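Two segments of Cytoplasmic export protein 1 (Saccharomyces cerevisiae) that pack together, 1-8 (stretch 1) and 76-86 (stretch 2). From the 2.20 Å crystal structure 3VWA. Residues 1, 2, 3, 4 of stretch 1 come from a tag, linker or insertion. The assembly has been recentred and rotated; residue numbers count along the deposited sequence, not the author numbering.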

ATOM      1  N   PRO A   1      42.619  11.419  -8.980  1.00 68.00           N
ATOM      2  CA  PRO A   1      43.293  10.294  -8.314  1.00 64.22           C
ATOM      3  C   PRO A   1      43.886   9.297  -9.312  1.00 53.83           C
ATOM      4  O   PRO A   1      43.222   8.907 -10.262  1.00 57.35           O
ATOM      5  CB  PRO A   1      42.164   9.630  -7.495  1.00 65.59           C
ATOM      6  CG  PRO A   1      40.896  10.384  -7.802  1.00 62.89           C
ATOM      7  CD  PRO A   1      41.155  11.251  -9.004  1.00 62.86           C
ATOM      8  N   LEU A   2      45.132   8.898  -9.084  1.00 60.02           N
ATOM      9  CA  LEU A   2      45.842   7.910  -9.914  1.00 48.60           C
ATOM     10  C   LEU A   2      45.307   6.526  -9.712  1.00 45.66           C
ATOM     11  O   LEU A   2      45.055   5.797 -10.667  1.00 41.67           O
ATOM     12  CB  LEU A   2      47.297   7.850  -9.486  1.00 52.45           C
ATOM     13  CG  LEU A   2      48.439   8.356 -10.340  1.00 56.56           C
ATOM     14  CD1 LEU A   2      49.682   8.324  -9.474  1.00 56.19           C
ATOM     15  CD2 LEU A   2      48.627   7.530 -11.597  1.00 52.68           C
ATOM     16  N   HIS A   3      45.180   6.143  -8.441  1.00 44.69           N
ATOM     17  CA  HIS A   3      44.844   4.771  -8.095  1.00 43.39           C
ATOM     18  C   HIS A   3      43.426   4.397  -8.456  1.00 43.17           C
ATOM     19  O   HIS A   3      42.465   5.147  -8.205  1.00 46.03           O
ATOM     20  CB  HIS A   3      45.150   4.515  -6.631  1.00 47.33           C
ATOM     21  CG  HIS A   3      44.229   5.241  -5.679  1.00 50.11           C
ATOM     22  ND1 HIS A   3      43.153   4.640  -5.100  1.00 56.43           N
ATOM     23  CD2 HIS A   3      44.253   6.552  -5.202  1.00 46.32           C
ATOM     24  CE1 HIS A   3      42.523   5.534  -4.303  1.00 51.91           C
ATOM     25  NE2 HIS A   3      43.203   6.698  -4.358  1.00 46.57           N
HETATM   26  N   MSE A   4      43.312   3.239  -9.098  1.00 44.82           N
HETATM   27  CA  MSE A   4      42.048   2.608  -9.498  1.00 44.46           C
HETATM   28  C   MSE A   4      41.215   2.281  -8.294  1.00 45.56           C
HETATM   29  O   MSE A   4      41.735   1.876  -7.212  1.00 47.72           O
HETATM   30  CB  MSE A   4      42.353   1.311 -10.256  1.00 42.68           C
HETATM   31  CG  MSE A   4      42.948   1.655 -11.633  1.00 38.84           C
HETATM   32 SE   MSE A   4      43.623   0.002 -12.538  1.00 48.76          SE
HETATM   33  CE  MSE A   4      41.844  -0.603 -13.201  1.00 35.61           C
ATOM     34  N   SER A   5      39.911   2.453  -8.456  1.00 43.44           N
ATOM     35  CA  SER A   5      39.007   2.306  -7.323  1.00 48.45           C
ATOM     36  C   SER A   5      38.635   0.863  -7.087  1.00 44.91           C
ATOM     37  O   SER A   5      38.405   0.111  -8.041  1.00 49.72           O
ATOM     38  CB  SER A   5      37.746   3.134  -7.519  1.00 45.64           C
ATOM     39  OG  SER A   5      38.109   4.484  -7.470  1.00 52.53           O
ATOM     40  N   ILE A   6      38.567   0.495  -5.809  1.00 43.81           N
ATOM     41  CA  ILE A   6      37.929  -0.752  -5.374  1.00 45.47           C
ATOM     42  C   ILE A   6      36.469  -0.866  -5.896  1.00 48.85           C
ATOM     43  O   ILE A   6      36.072  -1.931  -6.426  1.00 46.82           O
ATOM     44  CB  ILE A   6      37.999  -0.899  -3.827  1.00 45.72           C
ATOM     45  CG1 ILE A   6      39.383  -1.402  -3.387  1.00 48.34           C
ATOM     46  CG2 ILE A   6      36.883  -1.789  -3.277  1.00 47.55           C
ATOM     47  CD1 ILE A   6      39.817  -2.755  -3.944  1.00 44.74           C
ATOM     48  N   SER A   7      35.692   0.230  -5.779  1.00 40.81           N
ATOM     49  CA  SER A   7      34.328   0.285  -6.339  1.00 40.60           C
ATOM     50  C   SER A   7      34.167   0.045  -7.872  1.00 44.87           C
ATOM     51  O   SER A   7      33.092  -0.382  -8.333  1.00 39.53           O
ATOM     52  CB  SER A   7      33.598   1.572  -5.927  1.00 37.04           C
ATOM     53  OG  SER A   7      34.177   2.712  -6.536  1.00 41.67           O
ATOM     54  N   ASN A   8      35.216   0.335  -8.644  1.00 42.33           N
ATOM     55  CA  ASN A   8      35.178   0.190 -10.109  1.00 45.01           C
ATOM     56  C   ASN A   8      35.852  -1.075 -10.620  1.00 43.90           C
ATOM     57  O   ASN A   8      35.810  -1.339 -11.805  1.00 44.25           O
ATOM     58  CB  ASN A   8      35.789   1.419 -10.817  1.00 46.00           C
ATOM     59  CG  ASN A   8      35.000   2.705 -10.566  1.00 52.01           C
ATOM     60  OD1 ASN A   8      33.885   2.696 -10.002  1.00 47.25           O
ATOM     61  ND2 ASN A   8      35.584   3.827 -10.983  1.00 52.74           N
ATOM     62  N   THR A  76      32.060  -5.100   4.572  1.00 32.31           N
ATOM     63  CA  THR A  76      32.856  -3.875   4.687  1.00 33.67           C
ATOM     64  C   THR A  76      34.095  -3.863   3.763  1.00 39.07           C
ATOM     65  O   THR A  76      34.606  -4.953   3.382  1.00 37.69           O
ATOM     66  CB  THR A  76      33.288  -3.596   6.130  1.00 32.83           C
ATOM     67  OG1 THR A  76      34.229  -4.594   6.561  1.00 38.21           O
ATOM     68  CG2 THR A  76      32.095  -3.582   7.062  1.00 30.48           C
ATOM     69  N   PHE A  77      34.541  -2.640   3.410  1.00 39.18           N
ATOM     70  CA  PHE A  77      35.742  -2.370   2.568  1.00 41.32           C
ATOM     71  C   PHE A  77      36.508  -1.180   3.135  1.00 41.79           C
ATOM     72  O   PHE A  77      35.902  -0.141   3.360  1.00 38.38           O
ATOM     73  CB  PHE A  77      35.325  -1.996   1.153  1.00 39.27           C
ATOM     74  CG  PHE A  77      34.426  -2.997   0.524  1.00 43.05           C
ATOM     75  CD1 PHE A  77      34.955  -4.070  -0.208  1.00 45.45           C
ATOM     76  CD2 PHE A  77      33.046  -2.915   0.715  1.00 42.92           C
ATOM     77  CE1 PHE A  77      34.095  -5.018  -0.757  1.00 49.74           C
ATOM     78  CE2 PHE A  77      32.199  -3.855   0.176  1.00 41.93           C
ATOM     79  CZ  PHE A  77      32.717  -4.896  -0.567  1.00 48.22           C
ATOM     80  N   ASP A  78      37.812  -1.321   3.366  1.00 39.24           N
ATOM     81  CA  ASP A  78      38.618  -0.218   3.938  1.00 40.03           C
ATOM     82  C   ASP A  78      40.040  -0.091   3.351  1.00 40.68           C
ATOM     83  O   ASP A  78      40.850   0.723   3.819  1.00 39.11           O
ATOM     84  CB  ASP A  78      38.680  -0.307   5.478  1.00 38.58           C
ATOM     85  CG  ASP A  78      39.168  -1.651   5.966  1.00 43.93           C
ATOM     86  OD1 ASP A  78      39.847  -2.351   5.183  1.00 46.42           O
ATOM     87  OD2 ASP A  78      38.845  -2.030   7.118  1.00 44.57           O
ATOM     88  N   SER A  79      40.347  -0.898   2.341  1.00 40.06           N
ATOM     89  CA  SER A  79      41.658  -0.829   1.669  1.00 41.84           C
ATOM     90  C   SER A  79      41.939   0.522   1.021  1.00 41.54           C
ATOM     91  O   SER A  79      43.025   1.073   1.129  1.00 40.72           O
ATOM     92  CB  SER A  79      41.736  -1.914   0.613  1.00 37.60           C
ATOM     93  OG  SER A  79      41.714  -3.144   1.305  1.00 44.62           O
ATOM     94  N   ASP A  80      40.912   1.034   0.373  1.00 42.62           N
ATOM     95  CA  ASP A  80      40.949   2.229  -0.434  1.00 44.76           C
ATOM     96  C   ASP A  80      40.090   3.290   0.300  1.00 43.58           C
ATOM     97  O   ASP A  80      38.891   3.083   0.516  1.00 41.11           O
ATOM     98  CB  ASP A  80      40.375   1.853  -1.801  1.00 42.81           C
ATOM     99  CG  ASP A  80      40.328   3.010  -2.799  1.00 47.52           C
ATOM    100  OD1 ASP A  80      39.674   2.817  -3.853  1.00 46.46           O
ATOM    101  OD2 ASP A  80      40.932   4.073  -2.572  1.00 47.46           O
ATOM    102  N   PRO A  81      40.723   4.404   0.739  1.00 45.59           N
ATOM    103  CA  PRO A  81      39.928   5.536   1.235  1.00 43.13           C
ATOM    104  C   PRO A  81      39.220   6.023  -0.014  1.00 47.05           C
ATOM    105  O   PRO A  81      39.660   5.706  -1.107  1.00 54.37           O
ATOM    106  CB  PRO A  81      40.992   6.534   1.675  1.00 42.56           C
ATOM    107  CG  PRO A  81      42.200   6.213   0.836  1.00 45.37           C
ATOM    108  CD  PRO A  81      42.155   4.746   0.559  1.00 42.34           C
ATOM    109  N   GLN A  82      38.134   6.753   0.088  1.00 52.33           N
ATOM    110  CA  GLN A  82      37.338   6.986  -1.147  1.00 57.09           C
ATOM    111  C   GLN A  82      36.791   5.693  -1.859  1.00 47.95           C
ATOM    112  O   GLN A  82      36.007   5.806  -2.783  1.00 53.12           O
ATOM    113  CB  GLN A  82      38.048   7.963  -2.123  1.00 62.50           C
ATOM    114  CG  GLN A  82      38.900   7.336  -3.228  1.00 62.04           C
ATOM    115  CD  GLN A  82      39.835   8.343  -3.875  1.00 73.08           C
ATOM    116  OE1 GLN A  82      40.045   9.447  -3.352  1.00 67.73           O
ATOM    117  NE2 GLN A  82      40.414   7.965  -5.017  1.00 74.99           N
ATOM    118  N   SER A  83      37.204   4.500  -1.434  1.00 41.68           N
ATOM    119  CA  SER A  83      36.357   3.286  -1.579  1.00 42.93           C
ATOM    120  C   SER A  83      36.082   2.630  -0.211  1.00 38.60           C
ATOM    121  O   SER A  83      36.052   1.400  -0.089  1.00 34.38           O
ATOM    122  CB  SER A  83      36.973   2.231  -2.500  1.00 44.25           C
ATOM    123  OG  SER A  83      36.569   2.438  -3.834  1.00 53.40           O
ATOM    124  N   THR A  84      35.900   3.448   0.817  1.00 36.15           N
ATOM    125  CA  THR A  84      35.661   2.908   2.165  1.00 36.82           C
ATOM    126  C   THR A  84      34.151   2.816   2.446  1.00 37.07           C
ATOM    127  O   THR A  84      33.454   3.837   2.546  1.00 37.96           O
ATOM    128  CB  THR A  84      36.495   3.687   3.203  1.00 36.77           C
ATOM    129  OG1 THR A  84      37.881   3.492   2.876  1.00 45.62           O
ATOM    130  CG2 THR A  84      36.278   3.173   4.625  1.00 35.72           C
ATOM    131  N   PHE A  85      33.655   1.582   2.512  1.00 33.98           N
ATOM    132  CA  PHE A  85      32.218   1.327   2.586  1.00 33.96           C
ATOM    133  C   PHE A  85      31.819   0.428   3.725  1.00 31.85           C
ATOM    134  O   PHE A  85      32.580  -0.439   4.167  1.00 28.38           O
ATOM    135  CB  PHE A  85      31.692   0.654   1.334  1.00 32.58           C
ATOM    136  CG  PHE A  85      31.993   1.379   0.039  1.00 37.01           C
ATOM    137  CD1 PHE A  85      31.515   2.682  -0.185  1.00 35.57           C
ATOM    138  CD2 PHE A  85      32.691   0.734  -1.002  1.00 34.95           C
ATOM    139  CE1 PHE A  85      31.743   3.336  -1.395  1.00 35.26           C
ATOM    140  CE2 PHE A  85      32.939   1.407  -2.228  1.00 37.05           C
ATOM    141  CZ  PHE A  85      32.462   2.704  -2.418  1.00 33.16           C
ATOM    142  N   ILE A  86      30.595   0.668   4.188  1.00 31.33           N
ATOM    143  CA  ILE A  86      29.830  -0.287   4.973  1.00 31.04           C
ATOM    144  C   ILE A  86      28.540  -0.544   4.191  1.00 30.05           C
ATOM    145  O   ILE A  86      27.717   0.381   3.912  1.00 31.25           O
ATOM    146  CB  ILE A  86      29.517   0.245   6.390  1.00 34.10           C
ATOM    147  CG1 ILE A  86      30.808   0.607   7.152  1.00 37.18           C
ATOM    148  CG2 ILE A  86      28.661  -0.762   7.146  1.00 33.95           C
ATOM    149  CD1 ILE A  86      30.596   1.385   8.453  1.00 36.91           C
TER
HETATM  150  O   HOH W   1      39.579   6.652  -7.443  1.00 55.77           O

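The first four residues of stretch 1 come from an expression tag, so their contacts carry no natural design. P1 lies over the end of Q82, its CB 3.5 Å from Q82 NE2, while the side chain of L2 ends away from stretch 2 and takes no part. H3 points its CB toward the turn, but its imidazole is probably turned over in the model, and its polar partners are best left unassigned. Its backbone is more informative: a water makes a weak hydrogen bond to H3 O (3.3 Å from the water O), accepts a weak one from Q82 NE2 (2.9 Å from the same O), and lies 2.6 Å from S5 OG, hydrogen-bonded to it, so that one small solvent molecule joins the two stretches. M4, a selenomethionine, directs its CB away.

S5 CA lies 3.6 Å from D80 OD1, and the S5 hydroxyl suits its place by binding the water. The next two amides make the direct hydrogen bonds of the contact. I6 N donates to D80 OD1 at 3.2 Å and a nearly straight 167°; S7 N donates to S83 OG at 3.1 Å and 164°. Both acceptors are side-chain atoms of the first and last residues of a type II turn, D80 to S83, in which a carboxylate and a short hydroxyl can meet successive amides of a chain that offers no strand edge.

I6 also packs its carbons against stretch 2, with more of its own surface covered by stretch 2 than any other residue of stretch 1. Its CB lies 3.6 Å from S83 CB, its CG1 3.8 Å from D80 CB, and its CG2 4.3 Å from F77 CD1, the last an apolar pair. S7 points its CB toward stretch 2, where it meets the edge of the F85 ring, 3.8 Å from F85 CE2. N8 makes no contact across the stretches, but its amide N donates to S5 O at 3.3 Å, closing the backbone around I6 and S7.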